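Local coordinates for protein RNA-dependent RNA polymerase (Toscana virus, PDB 6QW0) that probably cleaves capped host mRNAs near their 5' ends through its manganese-dependent cap-snatching endonuclease domain, supplying primers for viral transcription, at residues His19-Tyr24 / Ala142-Ile147; Pro34-Lys39 / Ala196-Glu201; Asn137-Ala142 / Ile167-Phe172; Ile152-Arg157 / Lys161-Tyr166. All coordinates share one frame; numbering follows the deposited sequence.

Contact 1 (His19-Tyr24 / Ala142-Ile147); sequences HPLRRY and AARNKI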
# COMPACT_ATOMS: atom_id res chain seq x y z
N HIS A 19 7.02 13.35 -3.50
CA HIS A 19 5.95 14.34 -3.42
C HIS A 19 5.56 14.53 -1.95
O HIS A 19 5.74 13.62 -1.14
CB HIS A 19 4.74 13.91 -4.25
CG HIS A 19 4.99 13.92 -5.72
ND1 HIS A 19 4.67 14.99 -6.52
CD2 HIS A 19 5.55 12.99 -6.53
CE1 HIS A 19 5.02 14.73 -7.77
NE2 HIS A 19 5.55 13.51 -7.80
N PRO A 20 5.06 15.71 -1.58
CA PRO A 20 4.78 15.98 -0.15
C PRO A 20 3.61 15.16 0.36
O PRO A 20 2.63 14.93 -0.34
CB PRO A 20 4.46 17.49 -0.13
CG PRO A 20 4.09 17.82 -1.55
CD PRO A 20 4.88 16.89 -2.43
N LEU A 21 3.74 14.71 1.61
CA LEU A 21 2.65 14.00 2.28
C LEU A 21 1.49 14.95 2.55
O LEU A 21 1.68 16.10 2.95
CB LEU A 21 3.12 13.38 3.59
CG LEU A 21 4.16 12.25 3.49
CD1 LEU A 21 4.75 12.01 4.86
CD2 LEU A 21 3.58 10.95 2.89
N ARG A 22 0.28 14.45 2.32
CA ARG A 22 -0.96 15.18 2.56
C ARG A 22 -1.82 14.39 3.54
O ARG A 22 -1.80 13.16 3.57
CB ARG A 22 -1.74 15.40 1.26
CG ARG A 22 -0.96 16.23 0.21
CD ARG A 22 -1.62 16.18 -1.16
NE ARG A 22 -3.06 16.39 -1.06
CZ ARG A 22 -3.90 16.36 -2.09
NH1 ARG A 22 -3.45 16.13 -3.32
NH2 ARG A 22 -5.20 16.54 -1.88
N ARG A 23 -2.63 15.13 4.31
CA ARG A 23 -3.59 14.50 5.21
C ARG A 23 -4.97 14.49 4.56
O ARG A 23 -5.42 15.51 4.02
CB ARG A 23 -3.65 15.23 6.55
CG ARG A 23 -2.31 15.32 7.25
CD ARG A 23 -2.46 15.46 8.76
NE ARG A 23 -1.18 15.31 9.43
CZ ARG A 23 -1.03 15.23 10.75
NH1 ARG A 23 -2.10 15.28 11.54
NH2 ARG A 23 0.18 15.09 11.26
N TYR A 24 -5.62 13.33 4.61
CA TYR A 24 -6.94 13.13 4.05
C TYR A 24 -7.86 12.63 5.16
O TYR A 24 -7.45 11.78 5.96
CB TYR A 24 -6.94 12.08 2.94
CG TYR A 24 -6.14 12.41 1.71
CD1 TYR A 24 -6.72 13.08 0.65
CD2 TYR A 24 -4.82 12.00 1.59
CE1 TYR A 24 -6.01 13.35 -0.50
CE2 TYR A 24 -4.09 12.28 0.44
CZ TYR A 24 -4.71 12.95 -0.60
OH TYR A 24 -4.04 13.24 -1.77
N ALA A 142 4.01 7.25 11.03
CA ALA A 142 4.18 5.97 10.35
C ALA A 142 4.64 6.16 8.91
O ALA A 142 5.52 5.44 8.43
CB ALA A 142 2.88 5.17 10.41
N ALA A 143 4.04 7.14 8.21
CA ALA A 143 4.48 7.45 6.85
C ALA A 143 5.94 7.88 6.82
O ALA A 143 6.70 7.44 5.95
CB ALA A 143 3.59 8.54 6.25
N ARG A 144 6.34 8.73 7.75
CA ARG A 144 7.73 9.18 7.75
C ARG A 144 8.69 8.05 8.11
O ARG A 144 9.82 8.01 7.61
CB ARG A 144 7.89 10.38 8.68
CG ARG A 144 7.03 11.51 8.18
CD ARG A 144 7.24 12.81 8.90
NE ARG A 144 6.14 13.72 8.57
CZ ARG A 144 6.09 14.48 7.49
NH1 ARG A 144 7.08 14.47 6.60
NH2 ARG A 144 5.04 15.27 7.29
N ASN A 145 8.26 7.12 8.96
CA ASN A 145 9.10 5.97 9.25
C ASN A 145 9.32 5.12 8.01
O ASN A 145 10.43 4.61 7.79
CB ASN A 145 8.49 5.14 10.39
CG ASN A 145 8.64 5.82 11.74
OD1 ASN A 145 9.50 6.68 11.92
ND2 ASN A 145 7.79 5.44 12.69
N LYS A 146 8.30 4.96 7.16
CA LYS A 146 8.49 4.18 5.94
C LYS A 146 9.37 4.92 4.94
O LYS A 146 10.16 4.28 4.22
CB LYS A 146 7.15 3.81 5.31
CG LYS A 146 6.33 2.84 6.11
CD LYS A 146 7.09 1.58 6.44
CE LYS A 146 6.17 0.54 7.09
NZ LYS A 146 6.93 -0.70 7.45
N ILE A 147 9.27 6.25 4.86
CA ILE A 147 10.21 7.00 4.03
C ILE A 147 11.63 6.76 4.52
O ILE A 147 12.53 6.43 3.73
CB ILE A 147 9.86 8.50 4.02
CG1 ILE A 147 8.56 8.74 3.27
CG2 ILE A 147 11.00 9.30 3.38
CD1 ILE A 147 8.09 10.16 3.33

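Contact 2 (Pro34-Lys39 / Ala196-Glu201); sequences PAYVIK and ARDIFE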
# COMPACT_ATOMS: atom_id res chain seq x y z
N PRO A 34 -20.25 -4.87 5.89
CA PRO A 34 -20.72 -6.25 5.69
C PRO A 34 -20.45 -7.14 6.88
O PRO A 34 -19.41 -7.04 7.55
CB PRO A 34 -19.94 -6.72 4.46
CG PRO A 34 -18.65 -5.94 4.54
CD PRO A 34 -19.06 -4.57 5.08
N ALA A 35 -21.40 -8.04 7.14
CA ALA A 35 -21.21 -9.10 8.11
C ALA A 35 -20.10 -10.05 7.65
O ALA A 35 -19.77 -10.12 6.47
CB ALA A 35 -22.50 -9.90 8.30
N TYR A 36 -19.53 -10.77 8.61
CA TYR A 36 -18.51 -11.77 8.32
C TYR A 36 -18.72 -12.96 9.25
O TYR A 36 -19.16 -12.82 10.39
CB TYR A 36 -17.06 -11.21 8.49
CG TYR A 36 -16.85 -10.43 9.78
CD1 TYR A 36 -17.12 -9.06 9.83
CD2 TYR A 36 -16.42 -11.05 10.95
CE1 TYR A 36 -16.96 -8.34 11.01
CE2 TYR A 36 -16.25 -10.33 12.13
CZ TYR A 36 -16.53 -8.98 12.15
OH TYR A 36 -16.38 -8.26 13.32
N VAL A 37 -18.41 -14.15 8.74
CA VAL A 37 -18.46 -15.39 9.51
C VAL A 37 -17.08 -16.01 9.45
O VAL A 37 -16.56 -16.27 8.36
CB VAL A 37 -19.52 -16.36 8.98
CG1 VAL A 37 -19.54 -17.64 9.82
CG2 VAL A 37 -20.90 -15.70 8.97
N ILE A 38 -16.47 -16.24 10.62
CA ILE A 38 -15.14 -16.83 10.72
C ILE A 38 -15.28 -18.26 11.20
O ILE A 38 -15.96 -18.52 12.21
CB ILE A 38 -14.24 -16.03 11.68
CG1 ILE A 38 -14.11 -14.58 11.21
CG2 ILE A 38 -12.88 -16.70 11.81
CD1 ILE A 38 -13.42 -13.67 12.21
N LYS A 39 -14.62 -19.19 10.51
CA LYS A 39 -14.65 -20.60 10.84
C LYS A 39 -13.23 -21.15 10.84
O LYS A 39 -12.37 -20.70 10.07
CB LYS A 39 -15.51 -21.41 9.86
CG LYS A 39 -16.96 -20.95 9.78
CD LYS A 39 -17.72 -21.33 11.03
N ALA A 196 -10.99 -4.69 8.57
CA ALA A 196 -9.87 -5.56 8.92
C ALA A 196 -9.61 -5.55 10.41
O ALA A 196 -9.30 -6.60 10.99
CB ALA A 196 -8.62 -5.13 8.14
N ARG A 197 -9.74 -4.39 11.06
CA ARG A 197 -9.58 -4.32 12.51
C ARG A 197 -10.66 -5.13 13.22
O ARG A 197 -10.37 -5.81 14.21
CB ARG A 197 -9.62 -2.87 12.98
CG ARG A 197 -8.37 -2.08 12.65
CD ARG A 197 -8.58 -0.60 12.83
NE ARG A 197 -8.99 -0.25 14.19
CZ ARG A 197 -8.62 0.87 14.82
NH1 ARG A 197 -7.82 1.74 14.22
NH2 ARG A 197 -9.05 1.12 16.05
N ASP A 198 -11.90 -5.05 12.75
CA ASP A 198 -12.98 -5.83 13.36
C ASP A 198 -12.70 -7.32 13.24
O ASP A 198 -12.84 -8.08 14.21
CB ASP A 198 -14.32 -5.50 12.70
CG ASP A 198 -14.89 -4.16 13.13
OD1 ASP A 198 -14.48 -3.62 14.19
OD2 ASP A 198 -15.76 -3.63 12.41
N ILE A 199 -12.29 -7.76 12.04
CA ILE A 199 -12.02 -9.18 11.82
C ILE A 199 -10.82 -9.62 12.64
O ILE A 199 -10.83 -10.69 13.26
CB ILE A 199 -11.82 -9.45 10.32
CG1 ILE A 199 -13.13 -9.23 9.56
CG2 ILE A 199 -11.28 -10.87 10.08
CD1 ILE A 199 -12.96 -9.20 8.05
N PHE A 200 -9.77 -8.80 12.66
CA PHE A 200 -8.55 -9.17 13.36
C PHE A 200 -8.79 -9.37 14.85
O PHE A 200 -8.20 -10.27 15.47
CB PHE A 200 -7.48 -8.10 13.14
CG PHE A 200 -6.17 -8.41 13.79
CD1 PHE A 200 -5.34 -9.38 13.25
CD2 PHE A 200 -5.79 -7.76 14.95
CE1 PHE A 200 -4.13 -9.68 13.86
CE2 PHE A 200 -4.58 -8.06 15.56
CZ PHE A 200 -3.75 -9.02 15.01
N GLU A 201 -9.64 -8.54 15.46
CA GLU A 201 -9.88 -8.67 16.89
C GLU A 201 -10.55 -9.99 17.22
O GLU A 201 -10.31 -10.56 18.29
CB GLU A 201 -10.72 -7.50 17.40
CG GLU A 201 -10.79 -7.42 18.92
CD GLU A 201 -11.96 -6.58 19.41
OE1 GLU A 201 -12.26 -5.54 18.77
OE2 GLU A 201 -12.57 -6.94 20.44

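Contact 3 (Asn137-Ala142 / Ile167-Phe172); sequences NSADLA and IIAVHF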
# COMPACT_ATOMS: atom_id res chain seq x y z
N ASN A 137 -1.87 12.07 13.65
CA ASN A 137 -0.46 12.32 13.94
C ASN A 137 0.32 11.01 13.95
O ASN A 137 1.47 10.95 13.49
CB ASN A 137 -0.30 13.05 15.27
CG ASN A 137 -0.66 14.53 15.17
OD1 ASN A 137 -0.53 15.14 14.12
ND2 ASN A 137 -1.12 15.10 16.29
N SER A 138 -0.28 9.94 14.47
CA SER A 138 0.39 8.64 14.43
C SER A 138 0.58 8.18 12.99
O SER A 138 1.62 7.58 12.65
CB SER A 138 -0.41 7.61 15.22
OG SER A 138 0.32 6.40 15.33
N ALA A 139 -0.41 8.43 12.13
CA ALA A 139 -0.29 8.05 10.72
C ALA A 139 0.82 8.83 10.03
O ALA A 139 1.54 8.28 9.19
CB ALA A 139 -1.62 8.27 9.99
N ASP A 140 0.96 10.12 10.35
CA ASP A 140 2.05 10.88 9.75
C ASP A 140 3.40 10.33 10.19
O ASP A 140 4.32 10.20 9.38
CB ASP A 140 1.94 12.36 10.08
CG ASP A 140 3.14 13.15 9.56
OD1 ASP A 140 3.07 13.65 8.42
OD2 ASP A 140 4.16 13.22 10.27
N LEU A 141 3.54 9.97 11.47
CA LEU A 141 4.80 9.37 11.92
C LEU A 141 5.06 8.05 11.22
O LEU A 141 6.19 7.75 10.83
CB LEU A 141 4.78 9.18 13.44
CG LEU A 141 6.00 8.50 14.07
CD1 LEU A 141 7.28 9.26 13.78
CD2 LEU A 141 5.79 8.38 15.58
N ALA A 142 4.01 7.25 11.03
CA ALA A 142 4.18 5.97 10.35
C ALA A 142 4.64 6.16 8.91
O ALA A 142 5.52 5.44 8.43
CB ALA A 142 2.88 5.17 10.41
N ILE A 167 3.89 6.82 -0.39
CA ILE A 167 3.49 6.19 0.87
C ILE A 167 1.99 6.33 1.04
O ILE A 167 1.44 7.39 0.71
CB ILE A 167 4.18 6.84 2.09
CG1 ILE A 167 5.69 6.98 1.87
CG2 ILE A 167 3.86 6.07 3.36
CD1 ILE A 167 6.46 5.67 1.85
N ILE A 168 1.33 5.29 1.55
CA ILE A 168 -0.04 5.40 2.05
C ILE A 168 -0.06 4.89 3.49
O ILE A 168 0.22 3.70 3.72
CB ILE A 168 -1.05 4.60 1.20
CG1 ILE A 168 -0.89 4.91 -0.29
CG2 ILE A 168 -2.47 4.93 1.65
CD1 ILE A 168 -1.79 4.05 -1.18
N ALA A 169 -0.40 5.77 4.44
CA ALA A 169 -0.54 5.40 5.85
C ALA A 169 -2.00 5.58 6.28
O ALA A 169 -2.52 6.70 6.22
CB ALA A 169 0.37 6.26 6.73
N VAL A 170 -2.66 4.49 6.70
CA VAL A 170 -4.08 4.55 7.05
C VAL A 170 -4.24 4.61 8.57
O VAL A 170 -3.47 3.99 9.31
CB VAL A 170 -4.86 3.36 6.46
CG1 VAL A 170 -4.37 2.05 7.06
CG2 VAL A 170 -6.37 3.54 6.68
N HIS A 171 -5.22 5.39 9.02
CA HIS A 171 -5.70 5.35 10.40
C HIS A 171 -7.22 5.27 10.37
O HIS A 171 -7.85 5.30 9.31
CB HIS A 171 -5.18 6.56 11.20
CG HIS A 171 -5.60 7.89 10.65
ND1 HIS A 171 -6.67 8.60 11.17
CD2 HIS A 171 -5.09 8.64 9.65
CE1 HIS A 171 -6.80 9.73 10.49
NE2 HIS A 171 -5.86 9.78 9.57
N PHE A 172 -7.84 5.17 11.55
CA PHE A 172 -9.27 4.91 11.61
C PHE A 172 -10.08 6.00 10.92
O PHE A 172 -11.17 5.73 10.40
CB PHE A 172 -9.71 4.76 13.07
CG PHE A 172 -11.12 4.24 13.22
CD1 PHE A 172 -11.36 2.88 13.28
CD2 PHE A 172 -12.20 5.12 13.30
CE1 PHE A 172 -12.65 2.39 13.41
CE2 PHE A 172 -13.50 4.64 13.43
CZ PHE A 172 -13.72 3.27 13.48

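Contact 4 (Ile152-Arg157 / Lys161-Tyr166); sequences IACLDR and KPISLY. Unlike the reference sequence in segment 152-157: D156 (reference Asn).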
# COMPACT_ATOMS: atom_id res chain seq x y z
N ILE A 152 17.17 5.41 1.49
CA ILE A 152 18.56 5.16 1.07
C ILE A 152 18.58 4.26 -0.16
O ILE A 152 19.26 4.55 -1.15
CB ILE A 152 19.37 4.54 2.23
CG1 ILE A 152 19.70 5.61 3.28
CG2 ILE A 152 20.66 3.90 1.71
CD1 ILE A 152 20.57 5.09 4.42
N ALA A 153 17.84 3.15 -0.12
CA ALA A 153 17.84 2.25 -1.27
C ALA A 153 17.28 2.94 -2.50
O ALA A 153 17.77 2.72 -3.62
CB ALA A 153 17.05 0.97 -0.96
N CYS A 154 16.25 3.78 -2.33
CA CYS A 154 15.66 4.46 -3.48
C CYS A 154 16.61 5.52 -4.04
O CYS A 154 16.74 5.66 -5.27
CB CYS A 154 14.33 5.11 -3.11
SG CYS A 154 12.99 3.94 -2.79
N LEU A 155 17.25 6.31 -3.17
CA LEU A 155 18.20 7.31 -3.65
C LEU A 155 19.32 6.65 -4.45
O LEU A 155 19.63 7.07 -5.58
CB LEU A 155 18.79 8.10 -2.47
CG LEU A 155 19.76 9.22 -2.89
CD1 LEU A 155 19.04 10.23 -3.77
CD2 LEU A 155 20.32 9.90 -1.65
N ASP A 156 19.94 5.62 -3.89
CA ASP A 156 21.06 4.98 -4.59
C ASP A 156 20.63 4.42 -5.94
O ASP A 156 21.36 4.55 -6.94
CB ASP A 156 21.64 3.87 -3.72
CG ASP A 156 22.37 4.39 -2.50
OD1 ASP A 156 22.56 5.62 -2.38
OD2 ASP A 156 22.76 3.56 -1.66
N ARG A 157 19.46 3.79 -6.00
CA ARG A 157 19.00 3.19 -7.25
C ARG A 157 18.45 4.22 -8.23
O ARG A 157 18.33 3.92 -9.42
CB ARG A 157 17.98 2.09 -6.93
CG ARG A 157 18.71 0.81 -6.46
CD ARG A 157 17.93 -0.09 -5.50
NE ARG A 157 18.86 -1.11 -4.98
CZ ARG A 157 19.69 -0.89 -3.96
NH1 ARG A 157 19.70 0.30 -3.35
NH2 ARG A 157 20.53 -1.84 -3.57
N LYS A 161 17.62 4.32 -12.69
CA LYS A 161 16.39 4.80 -13.28
C LYS A 161 15.77 5.74 -12.26
O LYS A 161 15.83 5.45 -11.06
CB LYS A 161 15.39 3.67 -13.60
CG LYS A 161 15.92 2.64 -14.58
CD LYS A 161 15.02 1.40 -14.62
CE LYS A 161 15.61 0.33 -15.52
NZ LYS A 161 15.24 -1.05 -15.07
N PRO A 162 15.15 6.83 -12.70
CA PRO A 162 14.50 7.74 -11.75
C PRO A 162 13.41 7.02 -10.97
O PRO A 162 12.68 6.19 -11.51
CB PRO A 162 13.93 8.85 -12.64
CG PRO A 162 13.82 8.24 -13.98
CD PRO A 162 14.92 7.24 -14.10
N ILE A 163 13.33 7.33 -9.68
CA ILE A 163 12.35 6.73 -8.78
C ILE A 163 11.48 7.83 -8.19
O ILE A 163 12.00 8.89 -7.81
CB ILE A 163 13.04 5.92 -7.66
CG1 ILE A 163 13.76 4.69 -8.23
CG2 ILE A 163 12.02 5.50 -6.56
CD1 ILE A 163 14.64 3.98 -7.21
N SER A 164 10.18 7.57 -8.07
CA SER A 164 9.31 8.38 -7.22
C SER A 164 8.83 7.48 -6.08
O SER A 164 8.43 6.34 -6.33
CB SER A 164 8.12 8.93 -8.01
OG SER A 164 8.56 9.86 -8.99
N LEU A 165 8.92 7.98 -4.84
CA LEU A 165 8.61 7.18 -3.65
C LEU A 165 7.28 7.64 -3.08
O LEU A 165 7.14 8.80 -2.69
CB LEU A 165 9.71 7.32 -2.59
CG LEU A 165 9.46 6.67 -1.23
CD1 LEU A 165 9.24 5.16 -1.35
CD2 LEU A 165 10.63 6.97 -0.28
N TYR A 166 6.31 6.72 -3.01
CA TYR A 166 4.96 7.04 -2.54
C TYR A 166 4.63 6.21 -1.31
O TYR A 166 5.01 5.04 -1.22
CB TYR A 166 3.91 6.78 -3.63
CG TYR A 166 3.89 7.80 -4.74
CD1 TYR A 166 3.43 9.10 -4.52
CD2 TYR A 166 4.36 7.47 -6.02
CE1 TYR A 166 3.40 10.04 -5.54
CE2 TYR A 166 4.34 8.40 -7.05
CZ TYR A 166 3.88 9.68 -6.80
OH TYR A 166 3.85 10.61 -7.81

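Contact 1 (His19-Tyr24 / Ala142-Ile147)
L21 reaches across to helix 136-157 mainly through CD1, which touches A143, R144 and I147, while CD2 touches A143 alone. With CG anti to its carbonyl carbon (chi1 -66°) and chi2 near trans at 166°, the leucine stretches away from its loop and presents both methyls to the helix. CD1 lies 3.9 Å from CB of A143, and CD2 comes almost as near, 4.1 Å from the same CB, so the fork of the leucine rests against the small alanine side chain. One turn further along the helix, CD1 of I147 closes the apolar side at 4.1 Å from CD1 of L21.

The remaining side is formed by R144. Its chain is extended from CG to NE and runs past the leucine in the opposite direction, bringing the guanidinium over L21 CD1. The methyl sits over the centre of one face of the group, 3.8 Å from NH1 of R144, and thus makes a van der Waals contact that leaves the N-H groups pointing elsewhere. A salt bridge from NE of R144 to D140, one turn earlier on the helix, ties down the polar end and probably fixes the rotation of the plane against which the leucine rests.

Strand 22-25 pairs antiparallel with strand 174-177, and its R23 also reaches the helix, bonding to N137. A143 and I147 also rest on I167 of strand 163-171, so the helix packs on the mixed sheet, to which strand 22-25 belongs, and L21 fills in from the loop leading into that strand.

Contact 2 (Pro34-Lys39 / Ala196-Glu201)
D198 is the first residue of helix segment 196-201 to meet the strand: its CB lies 3.5 Å from OH of Y36. The two side chains cross at about a right angle, and the hydroxyl finds its polar partner one turn further along the helix, in the carboxylate of E202.

I199 follows and carries most of the apolar packing. Its CG1 stands over the centre of one face of the Y36 ring, 3.9 Å from the ring centroid and only 8° off the normal, a well-centred CH-pi contact. A chi1 of 47° swings the ring to the helix, and chi2, near perpendicular, turns a face to I199. The other branch of I199 serves the next inward-facing strand residue, CG2 lying 4.1 Å from CD1 of I38. The same CD1 approaches the backbone O of I199 at 4.1 Å.

Segments 36-39 and 196-201 run in roughly the same direction, their axes 31° apart and 10.3 Å at closest approach. I47 of the adjoining strand touches both Y36 and I199, extending the apolar layer. The arrangement is a helix packed on one face of a three-stranded antiparallel sheet, here joining the C-terminal helix 183-203 to edge strand 36-39.

Contact 3 (Asn137-Ala142 / Ile167-Phe172)
H171 turns its imidazole back to the helix through a chi1 of 60°, which places CG between the backbone N and the carbonyl carbon; chi2 of 99° then sets CD2 against A139. The CD2 atom of H171 lies 3.5 Å from CB of A139, with the methyl approaching the ring obliquely. CB of H171 is also close, 4.1 Å from the same A139 methyl, so the alanine rests against both the root of the histidine and its ring.

Two residues earlier on the strand, A169 points to the helix as well. Its CB meets the backbone O of A139 at 3.4 Å, nearer than the methyl-to-methyl distance of 4.3 Å between CB of A139 and CB of A169. With alanine on both sides, the backbones come close together: their CA atoms at A139 and A169 are 5.5 Å apart.

T132 and A136 also touch the histidine, while T130 of the neighbouring strand lies against A169. A bound sulfate lies about 4 Å from the H171 side chain, although it probably came from the crystallisation liquor.

The contact is the tight helix-on-sheet packing of a right-handed beta-alpha-beta crossover, in which helix 136-157 connects parallel strands 124-131 and 163-171. Strand 124-131 also brings E128 and F129 to the manganese site, consistent with the PDDEXK nuclease core of cap-snatching endonucleases.

Contact 4 (Ile152-Arg157 / Lys161-Tyr166)
I163 sets its CD1 against the backbone O of C154 and CB of R157, where helix 136-157 ends and strand 163-171 of the same beta-alpha-beta unit begins. CD1 of I163 lies 3.8 Å from CB of R157 and 3.3 Å from the backbone O of C154. With CG1 anti to its carbonyl carbon (chi1 -67°), the isoleucine turns its longer branch to the helix, while CG2 meets CB of C154 at 4.2 Å. The cysteine continues the apolar row: its SG stands 4.2 Å from CD1 of L165, the next strand residue to face the helix.

Segments 152-157 and 163-166 run nearly antiparallel, at 163°, as expected for consecutive elements joined by a short turn. Across that turn the backbone N of K161 makes a weak hydrogen bond to O of R157. The lysine's ammonium group leads away to a salt bridge with E118.

In the next shell, F98 of helix 94-98 packs on both R157 and I163, and L16 touches both C154 and I163. The arginine is held at its far end by D109 and S108, which bind NH2 in a salt bridge and a hydrogen bond. Its chain is extended from CG to NE, and chi4 of 82° turns the guanidinium so that NH1 of R157 donates to O of A153 at 3.1 Å. This acceptor lies almost in the guanidinium plane, and the donor approaches on a lone pair of the A153 carbonyl, whose oxygen also accepts from the backbone N of R157.

In the fold
Contacts 1, 3 and 4 all use helix 136-157 and the mixed sheet. Contact 3 is buried and built from two alanines and a histidine; contact 4, also buried, uses larger apolar side chains around the turn at the other end of the same helix-strand pair, its centre 21 Å away. Contact 1 is partly buried and adds an arginine face to its methyl packing. It adjoins contact 3, with A142 in common and an R23-N137 link between them. Contact 2 is the most peripheral, 21 Å from the centre of the chain and opposite contact 4. There an aromatic face joins the separate antiparallel sheet to helix 183-203, and R197 packing on F172 links it to contact 3.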